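Local coordinates for DNA helicase uvsW (Enterobacteria phage T4, PDB 1RIF), which couples ATP hydrolysis to 3'-5' unwinding and branch migration of DNA, serving recombination-dependent repair and the reorganization of stalled replication forks in the phage, at residues C17-S20 with T21-L25; N46-G49 with R50-L54; L91-K94 with D95-W99; R150-L153 with E154-G158; L169-Q172 with M173-F177. The protein carries 1 engineered substitution. All coordinates share one frame; numbering follows the deposited sequence.

Contact 1. Residues C17-S20 with T21-L25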
# COMPACT_ATOMS: atom_id res chain seq x y z
N CYS A 17 20.99 0.93 -16.07
CA CYS A 17 21.03 1.69 -17.31
C CYS A 17 22.26 2.58 -17.35
O CYS A 17 23.09 2.54 -16.44
CB CYS A 17 19.78 2.56 -17.43
SG CYS A 17 19.68 3.80 -16.11
N GLU A 18 22.37 3.39 -18.39
CA GLU A 18 23.50 4.30 -18.52
C GLU A 18 23.38 5.42 -17.50
O GLU A 18 22.37 5.52 -16.80
CB GLU A 18 23.55 4.90 -19.93
CG GLU A 18 24.69 4.38 -20.79
CD GLU A 18 24.58 2.89 -21.07
OE1 GLU A 18 23.60 2.48 -21.73
OE2 GLU A 18 25.48 2.14 -20.64
N GLU A 19 24.41 6.26 -17.42
CA GLU A 19 24.39 7.37 -16.48
C GLU A 19 23.54 8.47 -17.09
O GLU A 19 22.97 9.29 -16.38
CB GLU A 19 25.81 7.87 -16.23
CG GLU A 19 25.94 8.90 -15.10
CD GLU A 19 25.55 8.34 -13.73
OE1 GLU A 19 25.80 9.04 -12.72
OE2 GLU A 19 25.00 7.22 -13.67
N SER A 20 23.46 8.46 -18.41
CA SER A 20 22.68 9.46 -19.13
C SER A 20 21.19 9.21 -18.99
O SER A 20 20.41 10.13 -18.73
CB SER A 20 23.05 9.44 -20.61
OG SER A 20 22.72 8.19 -21.18
N THR A 21 20.78 7.95 -19.17
CA THR A 21 19.37 7.62 -19.08
C THR A 21 18.92 7.72 -17.62
O THR A 21 17.77 8.04 -17.33
CB THR A 21 19.09 6.19 -19.61
OG1 THR A 21 19.33 5.24 -18.57
CG2 THR A 21 20.01 5.87 -20.79
N PHE A 22 19.86 7.46 -16.71
CA PHE A 22 19.56 7.53 -15.28
C PHE A 22 19.11 8.93 -14.89
O PHE A 22 18.15 9.10 -14.13
CB PHE A 22 20.79 7.17 -14.45
CG PHE A 22 20.60 7.39 -12.98
CD1 PHE A 22 19.75 6.57 -12.25
CD2 PHE A 22 21.23 8.45 -12.34
CE1 PHE A 22 19.53 6.79 -10.89
CE2 PHE A 22 21.02 8.68 -10.98
CZ PHE A 22 20.17 7.85 -10.25
N HIS A 23 19.79 9.94 -15.40
CA HIS A 23 19.44 11.31 -15.09
C HIS A 23 18.10 11.69 -15.71
O HIS A 23 17.36 12.49 -15.15
CB HIS A 23 20.56 12.24 -15.54
CG HIS A 23 21.82 12.05 -14.76
ND1 HIS A 23 23.07 12.35 -15.27
CD2 HIS A 23 22.03 11.57 -13.51
CE1 HIS A 23 23.99 12.06 -14.36
NE2 HIS A 23 23.38 11.59 -13.29
N GLU A 24 17.79 11.09 -16.85
CA GLU A 24 16.52 11.37 -17.51
C GLU A 24 15.43 10.75 -16.65
O GLU A 24 14.39 11.36 -16.40
CB GLU A 24 16.51 10.75 -18.90
CG GLU A 24 17.63 11.26 -19.77
CD GLU A 24 17.62 10.64 -21.15
OE1 GLU A 24 17.66 9.39 -21.23
OE2 GLU A 24 17.56 11.39 -22.15
N LEU A 25 15.68 9.52 -16.19
CA LEU A 25 14.74 8.80 -15.34
C LEU A 25 14.56 9.49 -14.00
O LEU A 25 13.46 9.49 -13.43
CB LEU A 25 15.25 7.38 -15.10
CG LEU A 25 15.01 6.34 -16.19
CD1 LEU A 25 15.88 5.12 -15.93
CD2 LEU A 25 13.54 5.97 -16.23

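Contact 2. Residues N46-G49 with R50-L54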
# COMPACT_ATOMS: atom_id res chain seq x y z
N ASN A 46 21.36 22.12 0.13
CA ASN A 46 21.64 21.56 -1.19
C ASN A 46 20.42 21.05 -1.94
O ASN A 46 20.55 20.34 -2.93
CB ASN A 46 22.62 20.39 -1.06
CG ASN A 46 23.78 20.69 -0.13
OD1 ASN A 46 24.49 21.68 -0.31
ND2 ASN A 46 23.99 19.82 0.85
N TRP A 47 19.23 21.42 -1.49
CA TRP A 47 18.01 20.94 -2.13
C TRP A 47 17.44 21.87 -3.19
O TRP A 47 17.37 23.08 -2.99
CB TRP A 47 16.97 20.66 -1.05
CG TRP A 47 15.75 19.95 -1.53
CD1 TRP A 47 15.70 18.88 -2.37
CD2 TRP A 47 14.41 20.20 -1.10
NE1 TRP A 47 14.41 18.44 -2.50
CE2 TRP A 47 13.59 19.22 -1.73
CE3 TRP A 47 13.81 21.14 -0.25
CZ2 TRP A 47 12.20 19.17 -1.53
CZ3 TRP A 47 12.43 21.09 -0.05
CH2 TRP A 47 11.64 20.11 -0.69
N ASP A 48 17.03 21.30 -4.32
CA ASP A 48 16.44 22.08 -5.41
C ASP A 48 14.91 22.16 -5.33
O ASP A 48 14.26 22.61 -6.27
CB ASP A 48 16.86 21.51 -6.78
CG ASP A 48 16.42 20.06 -6.99
OD1 ASP A 48 15.74 19.51 -6.10
OD2 ASP A 48 16.74 19.48 -8.05
N GLY A 49 14.35 21.73 -4.20
CA GLY A 49 12.91 21.78 -4.01
C GLY A 49 12.09 20.67 -4.66
O GLY A 49 10.86 20.67 -4.57
N ARG A 50 12.76 19.71 -5.30
CA ARG A 50 12.06 18.62 -5.97
C ARG A 50 12.22 17.29 -5.25
O ARG A 50 13.29 16.98 -4.71
CB ARG A 50 12.55 18.46 -7.41
CG ARG A 50 12.34 19.70 -8.28
CD ARG A 50 12.63 19.40 -9.73
NE ARG A 50 11.67 18.44 -10.29
CZ ARG A 50 10.48 18.77 -10.79
NH1 ARG A 50 10.09 20.04 -10.82
NH2 ARG A 50 9.69 17.83 -11.28
N ILE A 51 11.15 16.52 -5.24
CA ILE A 51 11.15 15.21 -4.61
C ILE A 51 11.47 14.19 -5.69
O ILE A 51 10.82 14.13 -6.72
CB ILE A 51 9.78 14.93 -3.96
CG1 ILE A 51 9.66 15.80 -2.69
CG2 ILE A 51 9.63 13.45 -3.62
CD1 ILE A 51 8.28 15.88 -2.13
N ARG A 52 12.52 13.41 -5.44
CA ARG A 52 13.00 12.39 -6.36
C ARG A 52 12.59 10.99 -5.89
O ARG A 52 13.08 10.49 -4.87
CB ARG A 52 14.54 12.47 -6.47
CG ARG A 52 15.13 13.35 -7.60
CD ARG A 52 14.53 14.73 -7.65
NE ARG A 52 15.37 15.73 -8.32
CZ ARG A 52 15.66 15.79 -9.63
NH1 ARG A 52 15.20 14.89 -10.49
NH2 ARG A 52 16.39 16.80 -10.09
N LEU A 53 11.67 10.35 -6.61
CA LEU A 53 11.25 9.00 -6.23
C LEU A 53 12.29 7.97 -6.68
O LEU A 53 12.33 6.85 -6.18
CB LEU A 53 9.86 8.69 -6.82
CG LEU A 53 8.74 9.56 -6.24
CD1 LEU A 53 7.41 9.30 -6.93
CD2 LEU A 53 8.63 9.27 -4.75
N LEU A 54 13.14 8.36 -7.63
CA LEU A 54 14.21 7.48 -8.11
C LEU A 54 15.50 8.01 -7.45
O LEU A 54 16.00 9.06 -7.84
CB LEU A 54 14.34 7.59 -9.64
CG LEU A 54 14.98 6.44 -10.41
CD1 LEU A 54 15.83 7.02 -11.52
CD2 LEU A 54 15.83 5.55 -9.50
O HOH W 1 16.29 16.80 -6.11

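Contact 3. Residues L91-K94 with D95-W99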
# COMPACT_ATOMS: atom_id res chain seq x y z
N LEU A 91 -4.96 -16.87 -8.63
CA LEU A 91 -6.29 -16.98 -8.07
C LEU A 91 -7.25 -16.72 -9.22
O LEU A 91 -7.27 -15.63 -9.78
CB LEU A 91 -6.45 -15.94 -6.95
CG LEU A 91 -7.59 -15.94 -5.93
CD1 LEU A 91 -8.78 -15.25 -6.52
CD2 LEU A 91 -7.93 -17.35 -5.48
N SER A 92 -8.01 -17.74 -9.59
CA SER A 92 -8.99 -17.59 -10.67
C SER A 92 -10.24 -17.00 -10.05
O SER A 92 -10.47 -17.15 -8.85
CB SER A 92 -9.32 -18.95 -11.28
OG SER A 92 -9.97 -19.80 -10.34
N ARG A 93 -11.05 -16.33 -10.85
CA ARG A 93 -12.26 -15.75 -10.29
C ARG A 93 -13.14 -16.88 -9.77
O ARG A 93 -13.91 -16.71 -8.83
CB ARG A 93 -13.01 -14.93 -11.35
CG ARG A 93 -14.20 -14.15 -10.80
CD ARG A 93 -13.80 -13.28 -9.60
NE ARG A 93 -14.96 -12.77 -8.87
CZ ARG A 93 -15.42 -11.52 -8.96
NH1 ARG A 93 -14.83 -10.64 -9.75
NH2 ARG A 93 -16.48 -11.17 -8.26
N LYS A 94 -12.99 -18.05 -10.38
CA LYS A 94 -13.75 -19.24 -10.00
C LYS A 94 -13.39 -19.69 -8.59
O LYS A 94 -14.26 -19.96 -7.76
CB LYS A 94 -13.48 -20.39 -10.96
CG LYS A 94 -14.38 -21.59 -10.76
CD LYS A 94 -15.80 -21.30 -11.26
CE LYS A 94 -16.74 -22.51 -11.10
NZ LYS A 94 -16.35 -23.71 -11.92
N ASP A 95 -12.09 -19.77 -8.31
CA ASP A 95 -11.67 -20.21 -6.99
C ASP A 95 -11.87 -19.11 -5.95
O ASP A 95 -12.04 -19.40 -4.76
CB ASP A 95 -10.21 -20.68 -7.02
CG ASP A 95 -10.04 -21.98 -7.80
OD1 ASP A 95 -10.86 -22.91 -7.61
OD2 ASP A 95 -9.09 -22.08 -8.60
N PHE A 96 -11.87 -17.86 -6.40
CA PHE A 96 -12.08 -16.76 -5.48
C PHE A 96 -13.52 -16.86 -4.99
O PHE A 96 -13.78 -16.77 -3.79
CB PHE A 96 -11.89 -15.41 -6.17
CG PHE A 96 -12.24 -14.23 -5.30
CD1 PHE A 96 -11.53 -13.98 -4.13
CD2 PHE A 96 -13.27 -13.38 -5.65
CE1 PHE A 96 -11.85 -12.89 -3.33
CE2 PHE A 96 -13.60 -12.28 -4.85
CZ PHE A 96 -12.88 -12.04 -3.69
N ASP A 97 -14.45 -17.04 -5.92
CA ASP A 97 -15.85 -17.13 -5.54
C ASP A 97 -16.08 -18.34 -4.64
O ASP A 97 -16.88 -18.26 -3.71
CB ASP A 97 -16.74 -17.17 -6.77
CG ASP A 97 -16.72 -15.87 -7.55
OD1 ASP A 97 -16.67 -14.78 -6.92
OD2 ASP A 97 -16.76 -15.93 -8.80
N GLU A 98 -15.38 -19.43 -4.92
CA GLU A 98 -15.48 -20.64 -4.10
C GLU A 98 -15.03 -20.30 -2.68
O GLU A 98 -15.68 -20.65 -1.70
CB GLU A 98 -14.58 -21.74 -4.66
CG GLU A 98 -15.32 -22.94 -5.23
CD GLU A 98 -14.54 -23.62 -6.35
OE1 GLU A 98 -13.38 -24.06 -6.11
OE2 GLU A 98 -15.08 -23.72 -7.48
N TRP A 99 -13.90 -19.60 -2.58
CA TRP A 99 -13.36 -19.18 -1.29
C TRP A 99 -14.37 -18.31 -0.54
O TRP A 99 -14.59 -18.49 0.65
CB TRP A 99 -12.06 -18.42 -1.49
CG TRP A 99 -11.49 -17.84 -0.23
CD1 TRP A 99 -10.85 -18.51 0.77
CD2 TRP A 99 -11.50 -16.46 0.16
NE1 TRP A 99 -10.47 -17.64 1.77
CE2 TRP A 99 -10.86 -16.37 1.42
CE3 TRP A 99 -12.01 -15.28 -0.43
CZ2 TRP A 99 -10.70 -15.15 2.10
CZ3 TRP A 99 -11.85 -14.08 0.25
CH2 TRP A 99 -11.20 -14.02 1.50
O HOH W 2 -7.13 -20.17 -8.18

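Contact 4. Residues R150-L153 with E154-G158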
# COMPACT_ATOMS: atom_id res chain seq x y z
N ARG A 150 -8.26 -11.43 5.65
CA ARG A 150 -8.65 -12.84 5.83
C ARG A 150 -7.91 -13.71 4.80
O ARG A 150 -7.32 -14.73 5.14
CB ARG A 150 -10.14 -13.01 5.56
CG ARG A 150 -10.88 -14.01 6.44
CD ARG A 150 -10.16 -15.31 6.71
NE ARG A 150 -10.27 -15.58 8.14
CZ ARG A 150 -10.38 -16.78 8.70
NH1 ARG A 150 -10.40 -17.88 7.95
NH2 ARG A 150 -10.49 -16.88 10.01
N TYR A 151 -7.98 -13.30 3.54
CA TYR A 151 -7.33 -14.03 2.47
C TYR A 151 -5.86 -14.20 2.76
O TYR A 151 -5.34 -15.30 2.68
CB TYR A 151 -7.48 -13.29 1.14
CG TYR A 151 -6.77 -13.99 0.01
CD1 TYR A 151 -7.40 -14.97 -0.74
CD2 TYR A 151 -5.42 -13.73 -0.25
CE1 TYR A 151 -6.72 -15.69 -1.72
CE2 TYR A 151 -4.73 -14.44 -1.23
CZ TYR A 151 -5.38 -15.41 -1.96
OH TYR A 151 -4.70 -16.12 -2.93
N TYR A 152 -5.18 -13.10 3.08
CA TYR A 152 -3.76 -13.15 3.38
C TYR A 152 -3.47 -14.06 4.57
O TYR A 152 -2.56 -14.89 4.54
CB TYR A 152 -3.23 -11.75 3.69
CG TYR A 152 -1.74 -11.75 3.93
CD1 TYR A 152 -0.84 -11.67 2.87
CD2 TYR A 152 -1.24 -11.94 5.22
CE1 TYR A 152 0.53 -11.80 3.08
CE2 TYR A 152 0.12 -12.07 5.44
CZ TYR A 152 1.00 -12.01 4.37
OH TYR A 152 2.35 -12.20 4.61
N LEU A 153 -4.26 -13.88 5.63
CA LEU A 153 -4.12 -14.65 6.86
C LEU A 153 -4.11 -16.15 6.55
O LEU A 153 -3.26 -16.90 7.03
CB LEU A 153 -5.27 -14.29 7.80
CG LEU A 153 -5.31 -14.53 9.32
CD1 LEU A 153 -5.99 -15.83 9.61
CD2 LEU A 153 -3.92 -14.47 9.93
N GLU A 154 -5.04 -16.59 5.71
CA GLU A 154 -5.14 -18.00 5.36
C GLU A 154 -4.05 -18.53 4.43
O GLU A 154 -3.72 -19.72 4.47
CB GLU A 154 -6.50 -18.28 4.73
CG GLU A 154 -7.68 -17.89 5.57
CD GLU A 154 -8.98 -18.40 4.99
OE1 GLU A 154 -8.98 -18.83 3.81
OE2 GLU A 154 -10.01 -18.35 5.70
N ASN A 155 -3.48 -17.66 3.61
CA ASN A 155 -2.48 -18.09 2.64
C ASN A 155 -1.01 -17.75 2.88
O ASN A 155 -0.14 -18.26 2.18
CB ASN A 155 -2.90 -17.57 1.26
CG ASN A 155 -4.17 -18.23 0.77
OD1 ASN A 155 -4.15 -19.38 0.32
ND2 ASN A 155 -5.29 -17.52 0.87
N TYR A 156 -0.72 -16.88 3.86
CA TYR A 156 0.65 -16.49 4.15
C TYR A 156 0.94 -16.38 5.64
O TYR A 156 0.02 -16.20 6.44
CB TYR A 156 0.99 -15.16 3.47
CG TYR A 156 0.86 -15.19 1.97
CD1 TYR A 156 -0.39 -15.08 1.36
CD2 TYR A 156 1.97 -15.34 1.16
CE1 TYR A 156 -0.53 -15.11 -0.01
CE2 TYR A 156 1.85 -15.37 -0.23
CZ TYR A 156 0.59 -15.25 -0.80
OH TYR A 156 0.46 -15.28 -2.16
N GLU A 157 2.21 -16.46 6.00
CA GLU A 157 2.61 -16.39 7.40
C GLU A 157 2.93 -15.03 8.00
O GLU A 157 3.01 -14.91 9.23
CB GLU A 157 3.82 -17.29 7.63
CG GLU A 157 3.52 -18.76 7.65
CD GLU A 157 4.67 -19.52 8.23
OE1 GLU A 157 5.82 -19.27 7.80
OE2 GLU A 157 4.44 -20.37 9.12
N GLY A 158 3.14 -14.01 7.19
CA GLY A 158 3.44 -12.72 7.79
C GLY A 158 2.31 -12.07 8.58
O GLY A 158 1.37 -12.74 9.02

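Contact 5. Residues L169-Q172 with M173-F177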
# COMPACT_ATOMS: atom_id res chain seq x y z
N LEU A 169 -10.84 5.34 15.00
CA LEU A 169 -11.06 4.43 13.88
C LEU A 169 -10.26 3.15 14.01
O LEU A 169 -10.55 2.14 13.37
CB LEU A 169 -10.74 5.14 12.56
CG LEU A 169 -11.77 6.23 12.25
CD1 LEU A 169 -11.30 7.07 11.10
CD2 LEU A 169 -13.11 5.58 11.94
N THR A 170 -9.22 3.21 14.83
CA THR A 170 -8.38 2.06 15.11
C THR A 170 -9.26 1.05 15.84
O THR A 170 -9.31 -0.13 15.49
CB THR A 170 -7.18 2.49 15.98
OG1 THR A 170 -6.16 3.05 15.13
CG2 THR A 170 -6.63 1.34 16.78
N THR A 171 -9.97 1.54 16.84
CA THR A 171 -10.88 0.72 17.64
C THR A 171 -12.06 0.23 16.81
O THR A 171 -12.48 -0.92 16.93
CB THR A 171 -11.43 1.51 18.83
OG1 THR A 171 -10.37 1.80 19.74
CG2 THR A 171 -12.50 0.71 19.54
N GLN A 172 -12.58 1.11 15.97
CA GLN A 172 -13.72 0.80 15.11
C GLN A 172 -13.38 -0.31 14.11
O GLN A 172 -14.18 -1.21 13.88
CB GLN A 172 -14.17 2.05 14.36
CG GLN A 172 -15.43 1.85 13.53
CD GLN A 172 -15.81 3.08 12.71
OE1 GLN A 172 -16.01 4.17 13.24
NE2 GLN A 172 -15.91 2.89 11.40
N MET A 173 -12.19 -0.23 13.52
CA MET A 173 -11.76 -1.22 12.55
C MET A 173 -11.65 -2.60 13.18
O MET A 173 -12.08 -3.60 12.60
CB MET A 173 -10.40 -0.83 11.94
CG MET A 173 -9.91 -1.74 10.80
SD MET A 173 -10.83 -1.55 9.25
CE MET A 173 -9.90 -0.23 8.49
N ALA A 174 -11.07 -2.65 14.37
CA ALA A 174 -10.88 -3.89 15.11
C ALA A 174 -12.24 -4.47 15.46
O ALA A 174 -12.47 -5.67 15.34
CB ALA A 174 -10.06 -3.63 16.37
N ASP A 175 -13.15 -3.60 15.90
CA ASP A 175 -14.48 -4.05 16.26
C ASP A 175 -15.24 -4.56 15.03
O ASP A 175 -15.94 -5.57 15.12
CB ASP A 175 -15.25 -2.91 16.93
CG ASP A 175 -14.73 -2.59 18.31
OD1 ASP A 175 -13.84 -3.32 18.79
OD2 ASP A 175 -15.22 -1.62 18.93
N ASP A 176 -15.10 -3.88 13.89
CA ASP A 176 -15.78 -4.31 12.68
C ASP A 176 -15.35 -5.71 12.29
O ASP A 176 -16.18 -6.57 12.03
CB ASP A 176 -15.50 -3.36 11.51
CG ASP A 176 -16.11 -1.99 11.70
OD1 ASP A 176 -17.07 -1.87 12.49
OD2 ASP A 176 -15.64 -1.04 11.05
N PHE A 177 -14.03 -5.92 12.23
CA PHE A 177 -13.45 -7.22 11.87
C PHE A 177 -14.01 -8.35 12.72
O PHE A 177 -14.26 -9.45 12.22
CB PHE A 177 -11.91 -7.18 12.02
CG PHE A 177 -11.18 -6.59 10.83
CD1 PHE A 177 -11.74 -5.55 10.08
CD2 PHE A 177 -9.93 -7.08 10.45
CE1 PHE A 177 -11.05 -5.01 8.98
CE2 PHE A 177 -9.25 -6.54 9.36
CZ PHE A 177 -9.81 -5.51 8.63

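Contact 1. Residues C17-S20 with T21-L25
The chain turns into a helix here, and F22 N reaches back to E18 O at 3.2 Å in the first i to i+4 hydrogen bond. The next two such bonds, H23 N to E19 O and E24 N to S20 O, are weak. E19 O also lies over one face of the H23 imidazole, offset toward the rim. The E19 side chain follows from the same side. Its CG stands anti to the backbone N (chi1 -171°) and the chain then bends, which carries OE1 to 3.6 Å from H23 NE2. The carboxylate is turned 64° from the imidazole plane. The same E19 side chain runs alongside F22, with OE2 at 4.2 Å from F22 CD2, while OE2 is held in a salt bridge by R58. E18 occupies the N-cap position of helix 19-28, which follows strand 12-16 in the UvsW N-terminal region. The E18 carbonyl oxygen also accepts from R58. E18 CB rests 3.8 Å from T21 CG2. On the buried side C17 SG packs 3.9 Å from F22 CB. L25 CD1 meets the same sulfur at 4.0 Å, one helical turn beyond T21. T21 N is buried by the contact and has no partner in the model. At the next turn E24 CG lies 3.2 Å from S20 O, and the E24 carboxylate goes on to Y77.

Contact 2. Residues N46-G49 with R50-L54
W47 and R50 make the tight part of this turn. The indole NE1 gives a hydrogen bond of 2.9 Å to R50 O. The bond is not ideal, since the oxygen lies 20° out of the ring plane and NE1 sits above the carbonyl plane. The chain folds over the indole between these two residues, and G49 CA stands 3.4 Å above the ring plane, over its centre. G49 has positive phi (80°), which suits glycine and lets the chain turn here. I51 CG1 approaches the indole edge at 4.4 Å from CZ2. The D48 side chain closes the turn. Its OD1 accepts from R50 N at 3.1 Å, which is an Asx turn, and the donor comes from above the carboxylate plane. The polar side, where D48 is exposed, is looser. D48 OD2 meets the edge of the R52 guanidinium in a salt bridge, and its link to NH2 is weak at 3.4 Å. The two planes are only 21° apart. Water 1 fills in between them: it accepts from R52 NE at 2.6 Å and donates to D48 OD1. R52 has a second acid in D27, while R50 NE bonds to S30. Strand 50-52 pairs with the antiparallel strand 30-32. Beyond it L53 touches helix 269-276, and L54 packs on F22 and L25 of helix 19-28.

Contact 3. Residues L91-K94 with D95-W99
S92 OG is gripped twice by D95. It accepts from D95 N at 2.9 Å and donates weakly to D95 OD2 at 3.0 Å. OG sits between the backbone N and the carbonyl carbon (chi1 65°), which turns it back over the start of the helix. Water 2 completes the ring, accepting from S92 N and donating to D95 OD2 at 2.8 Å. S92 is thus the N-cap of helix 93-101, and the return bond of a capping box is carried here by water. The first main-chain bond, F96 N to S92 O, is 2.9 Å long. Within the first turn, R93 and D97, four residues apart, form a salt bridge. R93 NE points almost straight at D97 OD1, at 3.3 Å, in the guanidinium plane but tilted out of the carboxylate plane on its syn side. The R93 chain also runs alongside F96. NE comes to the edge of the phenyl ring, 3.7 Å from CD2, and F96 CE2 lies over a guanidinium face, with the planes 81° apart. The far end of R93 has a second acid in D120 of helix 116-128. F96 meets F123 of that helix.

Contact 4. Residues R150-L153 with E154-G158
Two tyrosine rings carry this helix end, and each has a later residue on one face. The Y152 ring takes Y156 CB over its face in a CH-pi contact, 3.6 Å from the centroid. The Y156 ring follows nearly parallel, at 9° between planes. It is slid so far that the two rings barely overlap, with centroids 5.0 Å apart. G158 C comes to the edge of the Y152 ring, and G158 N gives a weak bond to Y152 OH. The Y151 ring carries N155 ND2 over its centre, 3.4 Å above the plane. The edge of the Y156 ring approaches Y151, and Y156 CE1 lies 4.4 Å from Y151 CE2. The N155 amide is held there because Y151 O accepts from both ND2, at 2.9 Å, and the backbone N of N155. N155 CG lies anti to the carbonyl carbon (chi1 -66°), which folds the amide back over the last turn. Y156 N closes that turn on Y152 O at 2.8 Å, and Y156 is the first residue to leave helical angles. R150 and E154 form a salt bridge, but its modelled length is doubtfully short. This is the end of helix 141-155, just before strand 159-163. L153 faces the loops at F183, M187 and P206. E154 OE1 reaches W99 of helix 93-101 and K102 just after it, and Y151 OH bonds to E89.

Contact 5. Residues L169-Q172 with M173-F177
Q172, M173 and T171 are the main residues of this contact in the middle of a helix, and each meets a partner one turn along or back. Q172 O accepts from D176 N at 2.8 Å. The Q172 side chain leaves with CG anti to the backbone N (chi1 -175°) and stays extended, crossing D176 at a slant. Its CG lies 3.8 Å from D176 OD2, and the amide and carboxylate planes are 54° apart. Q172 NE2 is 4.0 Å from D176 OD2, and the two ends stand near each other without a bond. D176 also holds its carboxylate close to Q172 O, with OD2 at 3.2 Å; both are acceptors. T171 runs alongside D175, the two side chains pointing the same way. The methyl CG2 does the touching, at 3.6 Å from D175 OD2. The other oxygen, D175 OD1, takes a hydrogen bond from H185, and this probably fixes the rotation of the carboxylate. M173 works on the inner side. Its N bonds to L169 O at 2.9 Å, and its CB lies 3.3 Å from the same oxygen. The chain bends at chi2 and again at chi3, and leads off to V164, I162 and Q145. A174 N and T170 O add a longer backbone bond of 3.3 Å. The D176 side chain touches S142, a predicted ATP-site residue at the start of helix 141-155. Helix 167-180 joins the parallel strands 159-163 and 188-190 in a beta-alpha-beta crossover of the first RecA-like domain; the lead-in and first turns probably correspond to motif Ia of SF2 helicases.

How the contacts relate
Contacts 1 and 2 belong to the N-terminal region, contacts 4 and 5 to the first helicase domain, and contact 3 lies against contact 4; this chain lacks the C-terminal helicase domain. L54 CD1 of contact 2 lies 3.6 Å from L25 CB of contact 1. A bound gold ion is about 8 Å from the L25 side chain. Contacts 3 and 4 touch through a probable hydrogen bond of 2.8 Å from W99 NE1 to E154 OE1. Contact 5 lies closest to the predicted ATP site, which carries the engineered substitution. Its D176 side chain is about 4 Å from that of S142; the F96 side chain of contact 3 is about 12 Å from that of L135.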